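Local coordinates for protein chitin elicitor receptor kinase 1 (Arabidopsis thaliana, PDB 4EBY) that binds chitin oligomers through its LysM ectodomain and, as a receptor kinase that chitin dimerises, activates plant immune signalling, at residues D87-V92 with T115-S120; K138-F143 with Q169-G174; D152-I157 with V163-L168. All coordinates share one frame; numbering follows the deposited sequence.

Interaction 1 of 3, residues D87-V92 with T115-S120; sequences DTYERV and TNIPLS
Ile-117 reaches over the ring of Tyr-89 within the second LysM domain, joining the start of helix 89-96 to the loop that leads into strand 122-128 of the beta-alpha-alpha-beta fold. The contact is a CH-pi interaction: CD1 of Ile-117 stands 3.7 Å from the centroid of the Tyr-89 ring and only 5° off the ring normal, so the methyl is almost equally far from all six ring carbons. The extended outer torsion of the isoleucine (chi2 176°) carries CD1 to the far end of the side chain, long enough to bridge the gap from the loop. Tyr-89 has CG beside its backbone N (chi1 -72°), which lays the ring out from the first turn of the helix toward the loop, and its hydroxyl is held by the carbonyl of Phe-112. Tyrosine therefore suits the place twice, with a broad apolar face for the methyl and a polar end for the loop backbone; Leu-106 and Gln-107 of helix 103-109 also touch it. The start of the helix is held by side chains of its own segment. Thr-88 is the N-cap, its OG1 accepting from Arg-91 N at 2.9 Å. Arg-91 also turns back to Asp-87 in a salt bridge, NH2 to OD1 at 2.9 Å, nearly straight and in the guanidinium plane, while OD2 of Asp-87 is bound by Tyr-81 OH and Arg-84 N. Beside the methyl contact a water lies within hydrogen-bonding distance of both backbones, 2.7 Å from Asp-87 O and 3.1 Å from Ile-117 O.

Interaction 2 of 3, residues K138-F143 with Q169-G174; sequences KDFGLF and QRYNPG
The ring of Tyr-171 takes the edge of Phe-143 on one face, while a water molecule lies at its rim, in plane with it, and the CD2 edge of Phe-140 comes near that same plane. The pair with Phe-143 is T-shaped: the centroids are 4.8 Å apart and the planes meet at 77°. Phe-143 presents CE1 and CZ, with CE1 over the centre of the tyrosine ring and CZ 3.5 Å from Tyr-171 CZ, so weakly positive ring hydrogens point into the pi cloud. Phe-140 meets the hydroxyl end instead, its CD2 lying 3.5 Å from Tyr-171 OH, and CB of Asp-139 sits over one face of its ring. For Tyr-171, CG beside the backbone N (chi1 -81°) swings the ring off the last turn of helix 165-171 and across to the 138-143 loop. Tyr-171 OH lies 2.6 Å from the water, which is 2.8 Å from Phe-140 O and so can link the two. Tyrosine thus fits a position that is aromatic along its length but polar at its far end, where the hydroxyl meets the water. Pro-187 touches all three rings, and Phe-195 adds another edge-to-face pair with Phe-140. The cluster fastens the end of the second helix to the chain entering strand 143-147, the first strand of the third LysM domain, whose beta-alpha-alpha-beta fold packs its helices against the sheet.

Interaction 3 of 3, residues D152-I157 with V163-L168; sequences DSLSSI and VSADIL
Leu-154 and Ala-165 meet where the two segments come nearest, CA to CA, with CD2 of the leucine 3.8 Å from CB of the alanine. The small alanine side chain suits this place because it lets the helix backbones approach, their CA atoms here being 6.3 Å apart, and leaves the leucine to fill the space between. Leu-154 has CG anti to its backbone N (chi1 -180°), an arrangement that extends the branch toward the other helix; its second methyl, CD1, rests 3.9 Å from Leu-168 CB as the two leucine side chains lie alongside one another, pointing opposite ways. One turn on, CG2 of Ile-157 touches CD1 of Leu-168 at 3.9 Å, the extended chi2 of Leu-168 (176°) carrying that methyl inward. Behind this apolar shell, serines secure both helix starts. Ser-153 and Ser-156 form a capping box: Ser-156 N donates to Ser-153 OG, and Ser-153 N to Ser-156 OG at 2.9 Å. At the second helix, OG of the N-cap Ser-164 accepts from Ile-167 N at 3.2 Å. Serine suits both sites, its short hydroxyl reaching an amide that the first turn leaves without a backbone acceptor. Further out, Asp-152 holds the approach to the first helix through Arg-60 and Tyr-146. Phe-177 of a loop covers Leu-154 and Ile-157, while Val-186 lies against Ile-157 and Leu-168, seating the paired helices 154-161 and 165-171 on strand 183-187.

In the fold
Interactions 2 and 3 share helix 165-171 and touch each other, for instance where Phe-140 packs on Ile-167; their centres are 11 Å apart. Interaction 3 sets the two helices of the third LysM domain side by side, and interaction 2 fixes the end of the second one to the incoming chain. Interaction 1 belongs to the second LysM domain, its centre about 34 Å and 36 Å from theirs, across the centre of the chain. All three are partly buried, each combining buried with partly exposed residues and none with exposed ones. Their chemistry differs: aliphatic between helices in interaction 3, aromatic in interaction 2, and one methyl on a ring in interaction 1. In interactions 1 and 2, both helix-to-loop contacts, a water sits between the two segments.

Interaction 1 of 3, residues D87-V92 with T115-S120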
loop_
_atom_site.group_PDB
_atom_site.type_symbol
_atom_site.label_atom_id
_atom_site.label_comp_id
_atom_site.label_asym_id
_atom_site.label_seq_id
_atom_site.Cartn_x
_atom_site.Cartn_y
_atom_site.Cartn_z
ATOM N N ASP A 87 -9.298 0.343 19.556
ATOM C CA ASP A 87 -8.882 0.974 18.306
ATOM C C ASP A 87 -9.160 2.465 18.323
ATOM O O ASP A 87 -10.146 2.938 18.916
ATOM C CB ASP A 87 -9.569 0.331 17.093
ATOM C CG ASP A 87 -8.933 -0.977 16.680
ATOM O OD1 ASP A 87 -7.820 -1.282 17.156
ATOM O OD2 ASP A 87 -9.535 -1.704 15.851
ATOM N N THR A 88 -8.267 3.213 17.678
ATOM C CA THR A 88 -8.444 4.630 17.456
ATOM C C THR A 88 -8.111 4.866 15.999
ATOM O O THR A 88 -7.454 4.027 15.372
ATOM C CB THR A 88 -7.472 5.478 18.303
ATOM O OG1 THR A 88 -6.123 5.120 17.975
ATOM C CG2 THR A 88 -7.708 5.220 19.785
ATOM N N TYR A 89 -8.561 5.985 15.451
ATOM C CA TYR A 89 -8.208 6.307 14.070
ATOM C C TYR A 89 -6.698 6.388 13.893
ATOM O O TYR A 89 -6.160 5.919 12.880
ATOM C CB TYR A 89 -8.869 7.603 13.632
ATOM C CG TYR A 89 -10.369 7.498 13.409
ATOM C CD1 TYR A 89 -10.918 6.477 12.645
ATOM C CD2 TYR A 89 -11.235 8.441 13.963
ATOM C CE1 TYR A 89 -12.299 6.396 12.435
ATOM C CE2 TYR A 89 -12.618 8.357 13.767
ATOM C CZ TYR A 89 -13.138 7.339 13.000
ATOM O OH TYR A 89 -14.505 7.261 12.800
ATOM N N GLU A 90 -6.017 6.963 14.880
ATOM C CA GLU A 90 -4.561 7.059 14.828
ATOM C C GLU A 90 -3.953 5.661 14.757
ATOM O O GLU A 90 -3.123 5.370 13.895
ATOM C CB GLU A 90 -4.007 7.801 16.057
ATOM C CG GLU A 90 -2.484 7.884 16.041
ATOM C CD GLU A 90 -1.869 8.101 17.415
ATOM O OE1 GLU A 90 -2.361 7.514 18.404
ATOM O OE2 GLU A 90 -0.876 8.853 17.497
ATOM N N ARG A 91 -4.368 4.775 15.652
ATOM C CA ARG A 91 -3.771 3.439 15.663
ATOM C C ARG A 91 -4.063 2.634 14.398
ATOM O O ARG A 91 -3.198 1.924 13.880
ATOM C CB ARG A 91 -4.188 2.647 16.894
ATOM C CG ARG A 91 -3.166 1.580 17.223
ATOM C CD ARG A 91 -3.409 1.006 18.594
ATOM N NE ARG A 91 -4.645 0.248 18.588
ATOM C CZ ARG A 91 -5.102 -0.436 19.630
ATOM N NH1 ARG A 91 -4.413 -0.461 20.761
ATOM N NH2 ARG A 91 -6.243 -1.099 19.532
ATOM N N VAL A 92 -5.285 2.747 13.891
ATOM C CA VAL A 92 -5.644 2.040 12.679
ATOM C C VAL A 92 -4.761 2.486 11.509
ATOM O O VAL A 92 -4.326 1.658 10.726
ATOM C CB VAL A 92 -7.145 2.200 12.347
ATOM C CG1 VAL A 92 -7.469 1.591 10.985
ATOM C CG2 VAL A 92 -7.988 1.516 13.451
ATOM N N THR A 115 -13.646 9.525 19.654
ATOM C CA THR A 115 -13.712 9.006 21.019
ATOM C C THR A 115 -14.766 7.903 21.226
ATOM O O THR A 115 -14.916 7.374 22.327
ATOM C CB THR A 115 -13.997 10.145 22.008
ATOM O OG1 THR A 115 -15.192 10.829 21.605
ATOM C CG2 THR A 115 -12.841 11.131 22.018
ATOM N N ASN A 116 -15.493 7.552 20.171
ATOM C CA ASN A 116 -16.508 6.510 20.273
ATOM C C ASN A 116 -16.540 5.675 19.010
ATOM O O ASN A 116 -17.417 5.868 18.163
ATOM C CB ASN A 116 -17.892 7.128 20.511
ATOM C CG ASN A 116 -18.960 6.085 20.879
ATOM O OD1 ASN A 116 -18.725 4.873 20.796
ATOM N ND2 ASN A 116 -20.147 6.564 21.274
ATOM N N ILE A 117 -15.561 4.782 18.867
ATOM C CA ILE A 117 -15.559 3.819 17.779
ATOM C C ILE A 117 -15.825 2.430 18.351
ATOM O O ILE A 117 -14.920 1.784 18.892
ATOM C CB ILE A 117 -14.220 3.783 17.020
ATOM C CG1 ILE A 117 -13.706 5.204 16.741
ATOM C CG2 ILE A 117 -14.393 3.016 15.721
ATOM C CD1 ILE A 117 -12.333 5.219 16.068
ATOM N N PRO A 118 -17.065 1.953 18.221
ATOM C CA PRO A 118 -17.442 0.737 18.951
ATOM C C PRO A 118 -16.917 -0.566 18.350
ATOM O O PRO A 118 -16.679 -0.683 17.158
ATOM C CB PRO A 118 -18.976 0.779 18.909
ATOM C CG PRO A 118 -19.277 1.497 17.645
ATOM C CD PRO A 118 -18.210 2.547 17.509
ATOM N N LEU A 119 -16.743 -1.567 19.212
ATOM C CA LEU A 119 -16.388 -2.901 18.774
ATOM C C LEU A 119 -17.318 -3.346 17.644
ATOM O O LEU A 119 -18.551 -3.209 17.745
ATOM C CB LEU A 119 -16.533 -3.857 19.965
ATOM C CG LEU A 119 -15.586 -5.049 20.031
ATOM C CD1 LEU A 119 -14.184 -4.545 20.314
ATOM C CD2 LEU A 119 -16.049 -6.006 21.145
ATOM N N SER A 120 -16.709 -3.828 16.572
ATOM C CA SER A 120 -17.406 -4.361 15.400
ATOM C C SER A 120 -18.028 -3.323 14.464
ATOM O O SER A 120 -18.700 -3.686 13.501
ATOM C CB SER A 120 -18.410 -5.443 15.793
ATOM O OG SER A 120 -17.702 -6.634 16.130
HETATM O O HOH W 1 -12.214 2.167 20.458
#

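Interaction 2 of 3, residues K138-F143 with Q169-G174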
loop_
_atom_site.group_PDB
_atom_site.type_symbol
_atom_site.label_atom_id
_atom_site.label_comp_id
_atom_site.label_asym_id
_atom_site.label_seq_id
_atom_site.Cartn_x
_atom_site.Cartn_y
_atom_site.Cartn_z
ATOM N N LYS A 138 6.813 5.508 -20.483
ATOM C CA LYS A 138 5.904 4.480 -20.977
ATOM C C LYS A 138 6.231 3.098 -20.409
ATOM O O LYS A 138 5.495 2.137 -20.636
ATOM C CB LYS A 138 5.949 4.433 -22.512
ATOM C CG LYS A 138 5.409 5.682 -23.191
ATOM C CD LYS A 138 5.958 5.792 -24.604
ATOM C CE LYS A 138 5.963 4.434 -25.296
ATOM N NZ LYS A 138 6.850 4.430 -26.496
ATOM N N ASP A 139 7.331 2.992 -19.666
ATOM C CA ASP A 139 7.835 1.684 -19.244
ATOM C C ASP A 139 7.207 1.112 -17.975
ATOM O O ASP A 139 7.485 -0.027 -17.616
ATOM C CB ASP A 139 9.349 1.744 -19.038
ATOM C CG ASP A 139 10.116 1.930 -20.340
ATOM O OD1 ASP A 139 9.549 1.674 -21.423
ATOM O OD2 ASP A 139 11.289 2.338 -20.263
ATOM N N PHE A 140 6.393 1.899 -17.285
ATOM C CA PHE A 140 5.870 1.463 -15.981
ATOM C C PHE A 140 4.383 1.697 -15.837
ATOM O O PHE A 140 3.908 2.821 -16.006
ATOM C CB PHE A 140 6.599 2.166 -14.831
ATOM C CG PHE A 140 8.103 2.066 -14.914
ATOM C CD1 PHE A 140 8.744 0.878 -14.624
ATOM C CD2 PHE A 140 8.864 3.170 -15.274
ATOM C CE1 PHE A 140 10.118 0.766 -14.704
ATOM C CE2 PHE A 140 10.244 3.073 -15.353
ATOM C CZ PHE A 140 10.873 1.864 -15.063
ATOM N N GLY A 141 3.656 0.630 -15.489
ATOM C CA GLY A 141 2.216 0.717 -15.350
ATOM C C GLY A 141 1.709 0.037 -14.087
ATOM O O GLY A 141 0.502 -0.058 -13.892
ATOM N N LEU A 142 2.624 -0.435 -13.246
ATOM C CA LEU A 142 2.260 -1.064 -11.973
ATOM C C LEU A 142 3.075 -0.378 -10.896
ATOM O O LEU A 142 4.303 -0.266 -11.016
ATOM C CB LEU A 142 2.591 -2.567 -12.000
ATOM C CG LEU A 142 2.431 -3.275 -10.652
ATOM C CD1 LEU A 142 0.969 -3.252 -10.200
ATOM C CD2 LEU A 142 2.886 -4.726 -10.764
ATOM N N PHE A 143 2.393 0.104 -9.858
ATOM C CA PHE A 143 3.022 0.958 -8.850
ATOM C C PHE A 143 2.775 0.508 -7.442
ATOM O O PHE A 143 1.671 0.055 -7.109
ATOM C CB PHE A 143 2.571 2.414 -9.004
ATOM C CG PHE A 143 3.196 3.071 -10.194
ATOM C CD1 PHE A 143 4.309 3.878 -10.037
ATOM C CD2 PHE A 143 2.730 2.802 -11.465
ATOM C CE1 PHE A 143 4.944 4.427 -11.159
ATOM C CE2 PHE A 143 3.346 3.325 -12.578
ATOM C CZ PHE A 143 4.440 4.163 -12.429
ATOM N N GLN A 169 11.856 10.429 -8.818
ATOM C CA GLN A 169 11.538 11.787 -8.399
ATOM C C GLN A 169 10.457 12.392 -9.280
ATOM O O GLN A 169 9.587 13.111 -8.791
ATOM C CB GLN A 169 12.783 12.681 -8.433
ATOM C CG GLN A 169 12.601 14.005 -7.685
ATOM C CD GLN A 169 12.422 13.791 -6.187
ATOM O OE1 GLN A 169 13.401 13.602 -5.456
ATOM N NE2 GLN A 169 11.179 13.847 -5.722
ATOM N N ARG A 170 10.518 12.119 -10.580
ATOM C CA ARG A 170 9.537 12.672 -11.515
ATOM C C ARG A 170 8.132 12.131 -11.236
ATOM O O ARG A 170 7.139 12.820 -11.476
ATOM C CB ARG A 170 9.930 12.392 -12.974
ATOM C CG ARG A 170 11.081 13.231 -13.518
ATOM C CD ARG A 170 11.419 12.751 -14.943
ATOM N NE ARG A 170 12.506 13.480 -15.597
ATOM C CZ ARG A 170 12.324 14.501 -16.438
ATOM N NH1 ARG A 170 11.098 14.917 -16.723
ATOM N NH2 ARG A 170 13.366 15.110 -17.000
ATOM N N TYR A 171 8.043 10.899 -10.743
ATOM C CA TYR A 171 6.739 10.346 -10.353
ATOM C C TYR A 171 6.230 10.949 -9.045
ATOM O O TYR A 171 5.062 10.803 -8.696
ATOM C CB TYR A 171 6.831 8.829 -10.172
ATOM C CG TYR A 171 6.759 8.038 -11.462
ATOM C CD1 TYR A 171 5.701 8.201 -12.356
ATOM C CD2 TYR A 171 7.744 7.118 -11.778
ATOM C CE1 TYR A 171 5.640 7.444 -13.540
ATOM C CE2 TYR A 171 7.685 6.365 -12.943
ATOM C CZ TYR A 171 6.630 6.529 -13.808
ATOM O OH TYR A 171 6.600 5.768 -14.963
ATOM N N ASN A 172 7.121 11.598 -8.309
ATOM C CA ASN A 172 6.802 12.074 -6.968
ATOM C C ASN A 172 7.380 13.466 -6.828
ATOM O O ASN A 172 8.279 13.706 -6.012
ATOM C CB ASN A 172 7.393 11.130 -5.925
ATOM C CG ASN A 172 6.787 9.741 -5.994
ATOM O OD1 ASN A 172 5.690 9.518 -5.475
ATOM N ND2 ASN A 172 7.483 8.802 -6.650
ATOM N N PRO A 173 6.873 14.398 -7.646
ATOM C CA PRO A 173 7.603 15.655 -7.816
ATOM C C PRO A 173 7.582 16.507 -6.557
ATOM O O PRO A 173 6.538 16.636 -5.894
ATOM C CB PRO A 173 6.854 16.355 -8.958
ATOM C CG PRO A 173 5.492 15.700 -8.982
ATOM C CD PRO A 173 5.719 14.285 -8.554
ATOM N N GLY A 174 8.751 17.026 -6.206
ATOM C CA GLY A 174 8.890 17.904 -5.057
ATOM C C GLY A 174 8.966 17.176 -3.726
ATOM O O GLY A 174 9.137 17.825 -2.694
HETATM O O HOH W 2 4.367 5.599 -16.299
#

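Interaction 3 of 3, residues D152-I157 with V163-L168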
loop_
_atom_site.group_PDB
_atom_site.type_symbol
_atom_site.label_atom_id
_atom_site.label_comp_id
_atom_site.label_asym_id
_atom_site.label_seq_id
_atom_site.Cartn_x
_atom_site.Cartn_y
_atom_site.Cartn_z
ATOM N N ASP A 152 14.669 5.181 4.838
ATOM C CA ASP A 152 14.621 5.306 3.375
ATOM C C ASP A 152 15.261 6.582 2.856
ATOM O O ASP A 152 15.248 7.604 3.527
ATOM C CB ASP A 152 13.174 5.308 2.886
ATOM C CG ASP A 152 12.480 3.984 3.093
ATOM O OD1 ASP A 152 13.056 2.938 2.735
ATOM O OD2 ASP A 152 11.344 3.996 3.608
ATOM N N SER A 153 15.791 6.511 1.634
ATOM C CA SER A 153 16.247 7.689 0.910
ATOM C C SER A 153 15.977 7.487 -0.581
ATOM O O SER A 153 15.630 6.382 -1.015
ATOM C CB SER A 153 17.740 7.942 1.157
ATOM O OG SER A 153 18.509 6.841 0.721
ATOM N N LEU A 154 16.133 8.551 -1.370
ATOM C CA LEU A 154 15.950 8.404 -2.802
ATOM C C LEU A 154 16.927 7.367 -3.356
ATOM O O LEU A 154 16.538 6.471 -4.098
ATOM C CB LEU A 154 16.129 9.739 -3.519
ATOM C CG LEU A 154 15.946 9.666 -5.035
ATOM C CD1 LEU A 154 14.532 9.190 -5.386
ATOM C CD2 LEU A 154 16.238 11.020 -5.643
ATOM N N SER A 155 18.201 7.487 -2.992
ATOM C CA SER A 155 19.197 6.522 -3.462
ATOM C C SER A 155 18.905 5.089 -3.014
ATOM O O SER A 155 19.042 4.158 -3.805
ATOM C CB SER A 155 20.623 6.937 -3.066
ATOM O OG SER A 155 20.679 7.358 -1.717
ATOM N N SER A 156 18.486 4.896 -1.763
ATOM C CA SER A 156 18.199 3.536 -1.289
ATOM C C SER A 156 16.978 2.920 -1.968
ATOM O O SER A 156 16.966 1.731 -2.263
ATOM C CB SER A 156 18.045 3.476 0.234
ATOM O OG SER A 156 16.813 4.029 0.661
ATOM N N ILE A 157 15.952 3.725 -2.224
ATOM C CA ILE A 157 14.772 3.211 -2.918
ATOM C C ILE A 157 15.079 2.960 -4.397
ATOM O O ILE A 157 14.591 2.003 -4.987
ATOM C CB ILE A 157 13.547 4.141 -2.735
ATOM C CG1 ILE A 157 13.070 4.088 -1.278
ATOM C CG2 ILE A 157 12.396 3.699 -3.659
ATOM C CD1 ILE A 157 12.124 5.212 -0.885
ATOM N N VAL A 163 14.792 1.137 -10.211
ATOM C CA VAL A 163 14.316 2.260 -11.012
ATOM C C VAL A 163 15.238 3.448 -10.756
ATOM O O VAL A 163 15.665 3.662 -9.623
ATOM C CB VAL A 163 12.854 2.636 -10.616
ATOM C CG1 VAL A 163 12.383 3.866 -11.380
ATOM C CG2 VAL A 163 11.913 1.476 -10.884
ATOM N N SER A 164 15.554 4.216 -11.795
ATOM C CA SER A 164 16.472 5.339 -11.635
ATOM C C SER A 164 15.902 6.396 -10.696
ATOM O O SER A 164 14.690 6.584 -10.622
ATOM C CB SER A 164 16.830 5.970 -12.983
ATOM O OG SER A 164 15.839 6.885 -13.414
ATOM N N ALA A 165 16.788 7.077 -9.978
ATOM C CA ALA A 165 16.386 8.146 -9.064
ATOM C C ALA A 165 15.629 9.282 -9.752
ATOM O O ALA A 165 14.694 9.835 -9.181
ATOM C CB ALA A 165 17.597 8.700 -8.324
ATOM N N ASP A 166 16.031 9.647 -10.967
ATOM C CA ASP A 166 15.344 10.733 -11.672
ATOM C C ASP A 166 13.909 10.349 -12.019
ATOM O O ASP A 166 13.004 11.175 -11.907
ATOM C CB ASP A 166 16.107 11.173 -12.937
ATOM C CG ASP A 166 15.372 12.259 -13.719
ATOM O OD1 ASP A 166 15.225 13.385 -13.187
ATOM O OD2 ASP A 166 14.929 11.989 -14.857
ATOM N N ILE A 167 13.702 9.105 -12.449
ATOM C CA ILE A 167 12.351 8.630 -12.750
ATOM C C ILE A 167 11.508 8.626 -11.464
ATOM O O ILE A 167 10.378 9.128 -11.451
ATOM C CB ILE A 167 12.357 7.239 -13.420
ATOM C CG1 ILE A 167 12.935 7.335 -14.831
ATOM C CG2 ILE A 167 10.950 6.659 -13.487
ATOM C CD1 ILE A 167 12.136 8.220 -15.738
ATOM N N LEU A 168 12.059 8.080 -10.380
ATOM C CA LEU A 168 11.337 8.071 -9.108
ATOM C C LEU A 168 10.940 9.475 -8.681
ATOM O O LEU A 168 9.822 9.700 -8.222
ATOM C CB LEU A 168 12.173 7.444 -7.999
ATOM C CG LEU A 168 12.354 5.934 -8.080
ATOM C CD1 LEU A 168 13.295 5.496 -6.969
ATOM C CD2 LEU A 168 11.007 5.192 -7.980
#